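PDB 2G5G: putative lipoprotein from Campylobacter jejuni subsp. jejuni, which binds two cofacial haem groups as a dimer and probably serves in haem uptake or transport. Local coordinates for residues H92-F97 and K134-G139; S87-H92 and A111-K116. All blocks are in the same frame, centred on the assembly; numbering follows the deposited sequence.

Contact 1: residues H92-F97 and K134-G139; sequences HLDKAF and KSKILG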
# COMPACT_ATOMS: atom_id res chain seq x y z
N HIS A 92 -7.93 2.69 -25.60
CA HIS A 92 -8.32 1.28 -25.58
C HIS A 92 -9.83 1.12 -25.50
O HIS A 92 -10.39 0.30 -26.20
CB HIS A 92 -7.61 0.54 -24.43
CG HIS A 92 -7.74 -0.95 -24.50
ND1 HIS A 92 -6.99 -1.72 -25.37
CD2 HIS A 92 -8.53 -1.81 -23.82
CE1 HIS A 92 -7.32 -3.00 -25.21
NE2 HIS A 92 -8.26 -3.07 -24.29
N LEU A 93 -10.48 1.90 -24.63
CA LEU A 93 -11.94 1.86 -24.48
C LEU A 93 -12.72 2.33 -25.72
O LEU A 93 -13.81 1.84 -25.99
CB LEU A 93 -12.36 2.69 -23.24
CG LEU A 93 -11.76 2.18 -21.92
CD1 LEU A 93 -12.00 3.22 -20.79
CD2 LEU A 93 -12.31 0.77 -21.57
N ASP A 94 -12.19 3.32 -26.42
CA ASP A 94 -12.80 3.84 -27.66
C ASP A 94 -12.82 2.72 -28.74
O ASP A 94 -13.81 2.56 -29.48
CB ASP A 94 -12.02 5.05 -28.18
CG ASP A 94 -12.19 6.30 -27.30
OD1 ASP A 94 -13.17 6.37 -26.52
OD2 ASP A 94 -11.33 7.21 -27.40
N LYS A 95 -11.75 1.93 -28.78
CA LYS A 95 -11.67 0.73 -29.65
C LYS A 95 -12.76 -0.27 -29.33
O LYS A 95 -13.41 -0.77 -30.24
CB LYS A 95 -10.29 0.08 -29.56
CG LYS A 95 -9.18 1.03 -29.98
CD LYS A 95 -7.80 0.35 -30.02
CE LYS A 95 -6.83 1.24 -30.78
NZ LYS A 95 -5.42 0.96 -30.37
N ALA A 96 -12.97 -0.55 -28.04
CA ALA A 96 -14.07 -1.41 -27.61
C ALA A 96 -15.44 -0.86 -28.02
O ALA A 96 -16.31 -1.61 -28.46
CB ALA A 96 -14.02 -1.65 -26.10
N PHE A 97 -15.61 0.45 -27.89
CA PHE A 97 -16.82 1.13 -28.32
C PHE A 97 -17.04 0.91 -29.82
O PHE A 97 -18.16 0.61 -30.26
CB PHE A 97 -16.75 2.64 -28.02
CG PHE A 97 -17.95 3.40 -28.50
CD1 PHE A 97 -19.16 3.31 -27.82
CD2 PHE A 97 -17.88 4.21 -29.64
CE1 PHE A 97 -20.28 4.00 -28.25
CE2 PHE A 97 -19.01 4.91 -30.08
CZ PHE A 97 -20.21 4.81 -29.39
N LYS A 134 -26.31 2.37 -26.60
CA LYS A 134 -25.65 3.41 -27.38
C LYS A 134 -24.62 4.23 -26.60
O LYS A 134 -23.98 5.14 -27.16
CB LYS A 134 -26.73 4.31 -27.97
CG LYS A 134 -27.54 3.59 -29.05
CD LYS A 134 -28.66 4.47 -29.53
CE LYS A 134 -29.10 3.98 -30.88
NZ LYS A 134 -29.77 5.05 -31.67
N SER A 135 -24.45 3.92 -25.31
CA SER A 135 -23.49 4.65 -24.47
C SER A 135 -22.06 4.28 -24.76
O SER A 135 -21.76 3.12 -25.06
CB SER A 135 -23.75 4.37 -22.98
OG SER A 135 -24.99 4.91 -22.60
N LYS A 136 -21.16 5.24 -24.64
CA LYS A 136 -19.75 4.93 -24.56
C LYS A 136 -19.29 4.85 -23.10
O LYS A 136 -19.68 5.68 -22.25
CB LYS A 136 -18.89 5.93 -25.34
CG LYS A 136 -17.42 5.53 -25.41
CD LYS A 136 -16.69 6.19 -26.55
CE LYS A 136 -16.16 7.52 -26.12
NZ LYS A 136 -15.25 8.09 -27.16
N ILE A 137 -18.45 3.87 -22.80
CA ILE A 137 -17.82 3.80 -21.47
C ILE A 137 -16.57 4.66 -21.40
O ILE A 137 -15.64 4.52 -22.23
CB ILE A 137 -17.54 2.33 -21.01
CG1 ILE A 137 -18.88 1.61 -20.79
CG2 ILE A 137 -16.69 2.30 -19.73
CD1 ILE A 137 -18.81 0.12 -20.49
N LEU A 138 -16.53 5.54 -20.40
CA LEU A 138 -15.37 6.38 -20.16
C LEU A 138 -14.60 5.93 -18.92
O LEU A 138 -15.22 5.57 -17.91
CB LEU A 138 -15.80 7.86 -19.99
CG LEU A 138 -16.84 8.45 -20.96
CD1 LEU A 138 -17.27 9.88 -20.50
CD2 LEU A 138 -16.31 8.46 -22.42
N GLY A 139 -13.26 5.95 -18.99
CA GLY A 139 -12.41 5.79 -17.80
C GLY A 139 -12.35 7.11 -17.05
O GLY A 139 -12.04 8.14 -17.64
O HOH W 1 -15.39 2.06 -23.74
O HOH W 2 -12.56 9.79 -26.75

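Contact 2: residues S87-H92 and A111-K116; sequences STEQNH and ALNWDK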
# COMPACT_ATOMS: atom_id res chain seq x y z
N SER A 87 -8.71 6.86 -16.73
CA SER A 87 -8.89 7.77 -17.89
C SER A 87 -7.78 7.56 -18.95
O SER A 87 -7.99 7.81 -20.14
CB SER A 87 -8.93 9.22 -17.43
OG SER A 87 -7.67 9.65 -16.97
N THR A 88 -6.61 7.12 -18.48
CA THR A 88 -5.49 6.69 -19.34
C THR A 88 -5.84 5.54 -20.30
O THR A 88 -5.12 5.30 -21.27
CB THR A 88 -4.28 6.23 -18.49
OG1 THR A 88 -4.71 5.20 -17.58
CG2 THR A 88 -3.70 7.38 -17.72
N GLU A 89 -6.92 4.83 -20.02
CA GLU A 89 -7.37 3.68 -20.80
C GLU A 89 -8.27 4.06 -21.98
O GLU A 89 -8.70 3.19 -22.72
CB GLU A 89 -8.15 2.72 -19.89
CG GLU A 89 -7.84 1.25 -20.06
CD GLU A 89 -6.43 0.89 -19.61
OE1 GLU A 89 -5.85 1.62 -18.76
OE2 GLU A 89 -5.89 -0.11 -20.10
N GLN A 90 -8.56 5.35 -22.16
CA GLN A 90 -9.62 5.75 -23.09
C GLN A 90 -9.41 5.30 -24.54
O GLN A 90 -10.35 4.81 -25.19
CB GLN A 90 -9.91 7.26 -23.01
CG GLN A 90 -11.29 7.62 -23.57
CD GLN A 90 -12.41 6.87 -22.89
OE1 GLN A 90 -12.45 6.78 -21.66
NE2 GLN A 90 -13.33 6.32 -23.68
N ASN A 91 -8.19 5.44 -25.04
CA ASN A 91 -7.90 4.96 -26.40
C ASN A 91 -8.31 3.52 -26.57
O ASN A 91 -9.01 3.18 -27.51
CB ASN A 91 -6.42 5.14 -26.74
CG ASN A 91 -6.05 6.59 -26.94
OD1 ASN A 91 -6.89 7.43 -27.31
ND2 ASN A 91 -4.77 6.91 -26.71
N HIS A 92 -7.93 2.69 -25.60
CA HIS A 92 -8.32 1.28 -25.58
C HIS A 92 -9.83 1.12 -25.50
O HIS A 92 -10.39 0.30 -26.20
CB HIS A 92 -7.61 0.54 -24.43
CG HIS A 92 -7.74 -0.95 -24.50
ND1 HIS A 92 -6.99 -1.72 -25.37
CD2 HIS A 92 -8.53 -1.81 -23.82
CE1 HIS A 92 -7.32 -3.00 -25.21
NE2 HIS A 92 -8.26 -3.07 -24.29
N ALA A 111 -11.79 -6.89 -23.50
CA ALA A 111 -11.91 -5.71 -24.36
C ALA A 111 -11.70 -4.42 -23.57
O ALA A 111 -11.04 -3.49 -24.06
CB ALA A 111 -13.27 -5.70 -25.06
N LEU A 112 -12.23 -4.39 -22.35
CA LEU A 112 -12.21 -3.18 -21.53
C LEU A 112 -10.95 -3.11 -20.72
O LEU A 112 -10.70 -2.13 -20.02
CB LEU A 112 -13.42 -3.14 -20.58
CG LEU A 112 -14.83 -3.20 -21.18
CD1 LEU A 112 -15.87 -3.33 -20.07
CD2 LEU A 112 -15.11 -1.99 -22.07
N ASN A 113 -10.13 -4.16 -20.80
CA ASN A 113 -8.98 -4.29 -19.93
C ASN A 113 -9.36 -4.14 -18.43
O ASN A 113 -8.67 -3.47 -17.66
CB ASN A 113 -7.90 -3.27 -20.31
CG ASN A 113 -6.56 -3.66 -19.80
OD1 ASN A 113 -6.29 -4.84 -19.61
ND2 ASN A 113 -5.71 -2.67 -19.55
N TRP A 114 -10.48 -4.75 -18.05
CA TRP A 114 -10.99 -4.67 -16.68
C TRP A 114 -9.88 -4.95 -15.69
O TRP A 114 -9.09 -5.89 -15.89
CB TRP A 114 -12.13 -5.66 -16.47
CG TRP A 114 -12.94 -5.35 -15.25
CD1 TRP A 114 -12.86 -5.97 -14.04
CD2 TRP A 114 -13.94 -4.33 -15.12
NE1 TRP A 114 -13.76 -5.40 -13.16
CE2 TRP A 114 -14.43 -4.39 -13.79
CE3 TRP A 114 -14.46 -3.36 -16.00
CZ2 TRP A 114 -15.41 -3.53 -13.32
CZ3 TRP A 114 -15.45 -2.51 -15.52
CH2 TRP A 114 -15.92 -2.60 -14.20
N ASP A 115 -9.80 -4.13 -14.64
CA ASP A 115 -8.85 -4.33 -13.55
C ASP A 115 -9.48 -5.21 -12.50
O ASP A 115 -10.61 -4.97 -12.07
CB ASP A 115 -8.41 -2.99 -12.92
CG ASP A 115 -7.18 -3.13 -12.04
OD1 ASP A 115 -7.05 -4.16 -11.34
OD2 ASP A 115 -6.33 -2.19 -12.03
N LYS A 116 -8.75 -6.25 -12.09
CA LYS A 116 -9.35 -7.25 -11.20
C LYS A 116 -9.44 -6.83 -9.73
O LYS A 116 -10.13 -7.49 -8.96
CB LYS A 116 -8.76 -8.64 -11.40
CG LYS A 116 -9.56 -9.49 -12.41
CD LYS A 116 -9.58 -8.87 -13.82
CE LYS A 116 -10.68 -9.45 -14.68
NZ LYS A 116 -12.05 -9.16 -14.13
O HOH W 3 -10.01 -2.35 -26.53

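Contact 1: residues H92-F97 and K134-G139
The helical turn carrying L93 and F97 runs antiparallel to the edge strand 137-139, the short axes 174° apart in direction and 8.5 Å apart at their closest, with L93 facing I137 and F97 facing K136. K136 carries most of the polar and much of the apolar contact. Its CG lies anti to the backbone N, and its methylenes pass at about a right angle over one face of the F97 ring. K136 CD makes a CH-pi contact there, 4.0 Å from the ring centroid and offset toward the rim, while K136 CB sits 3.6 Å from F97 CD1. A bend at chi3 (88°) turns CE off the line of the chain, and the ammonium then forms a salt bridge with D94, K136 NZ lying 2.8 Å from D94 OD1. The approach is from above the carboxylate plane, 57° out of it, and a water joins D94 OD2 to the same NZ. D94 OD1 also accepts from Q90 NE2, so two donors grip one oxygen. At the rim of the F97 ring, near its plane, CE1 comes to 3.6 Å from S135 O, a carbonyl that accepts a hydrogen bond from K100 NZ. Deeper in, L93 CD1 packs 3.5 Å from G139 N, against the strand backbone, and a water donates to both L93 O and I137 O, adding to the direct bonds that the Q90 side chain makes to I137 O and G139 N. Strand 137-141 is the outermost strand on its side of the mixed sheet: its backbone pairs with strand 78-82, while helix 90-98 lies along it, and I137 packs on helix 124-131 and on L85.

Contact 2: residues S87-H92 and A111-K116
E89, in the 3-10 turn just before helix 90-98, and H92, in the first turn of that helix, meet A111, L112 and N113 in a small, largely polar surface contact with the loop that leaves helix 108-111. The direct bond runs from N113 ND2 to E89 OE2, 2.6 Å long and fairly straight, with an N-H...O angle of 161°. The acceptor lies almost in the amide plane of N113, yet the amide nitrogen stands above the carboxylate plane of E89, 43° out of it; the two flat groups are turned 39° against each other. E89 points toward the loop, and a bend at chi2 sets where its CD lies. N113 is the first residue after helix 108-111 to leave helical angles, with positive phi and two bonds back into the last turn, a Schellman motif. The H92 ring, its CG anti to the backbone N, reaches the same helix end. H92 NE2 comes to 2.8 Å from A111 O, and H92 CD2 lies 3.9 Å from N113 CB, the H92 and N113 side chains crossing at about a right angle. L112 C lies at the edge of the ring, near its plane. A water donates both to H92 O and to A111 O, linking the two backbones beside the ring. L112 and W114 touch V127 of helix 124-131, and W114 also packs edge-to-face with W120, while D115 forms a salt bridge with R144.

How the contacts relate
Following the chain from its N terminus, residues 87-92 lead into helix 90-98, whose next residues, 92-97, belong to contact 1. Helix 108-111 and the loop 111-116 come next, and contact 2 closes the shorter loop by bringing that segment back to the start of helix 90-98. After helix 124-131 the chain reaches 134-139, where contact 1 closes a longer loop onto the same helix. The loops cross rather than nest. The segments share H92, which makes its contact in contact 2, and Q90 of segment 87-92 probably hydrogen-bonds to G139 N and I137 O. Helix 90-98 is thus tied to the sheet edge and to the 111-116 loop.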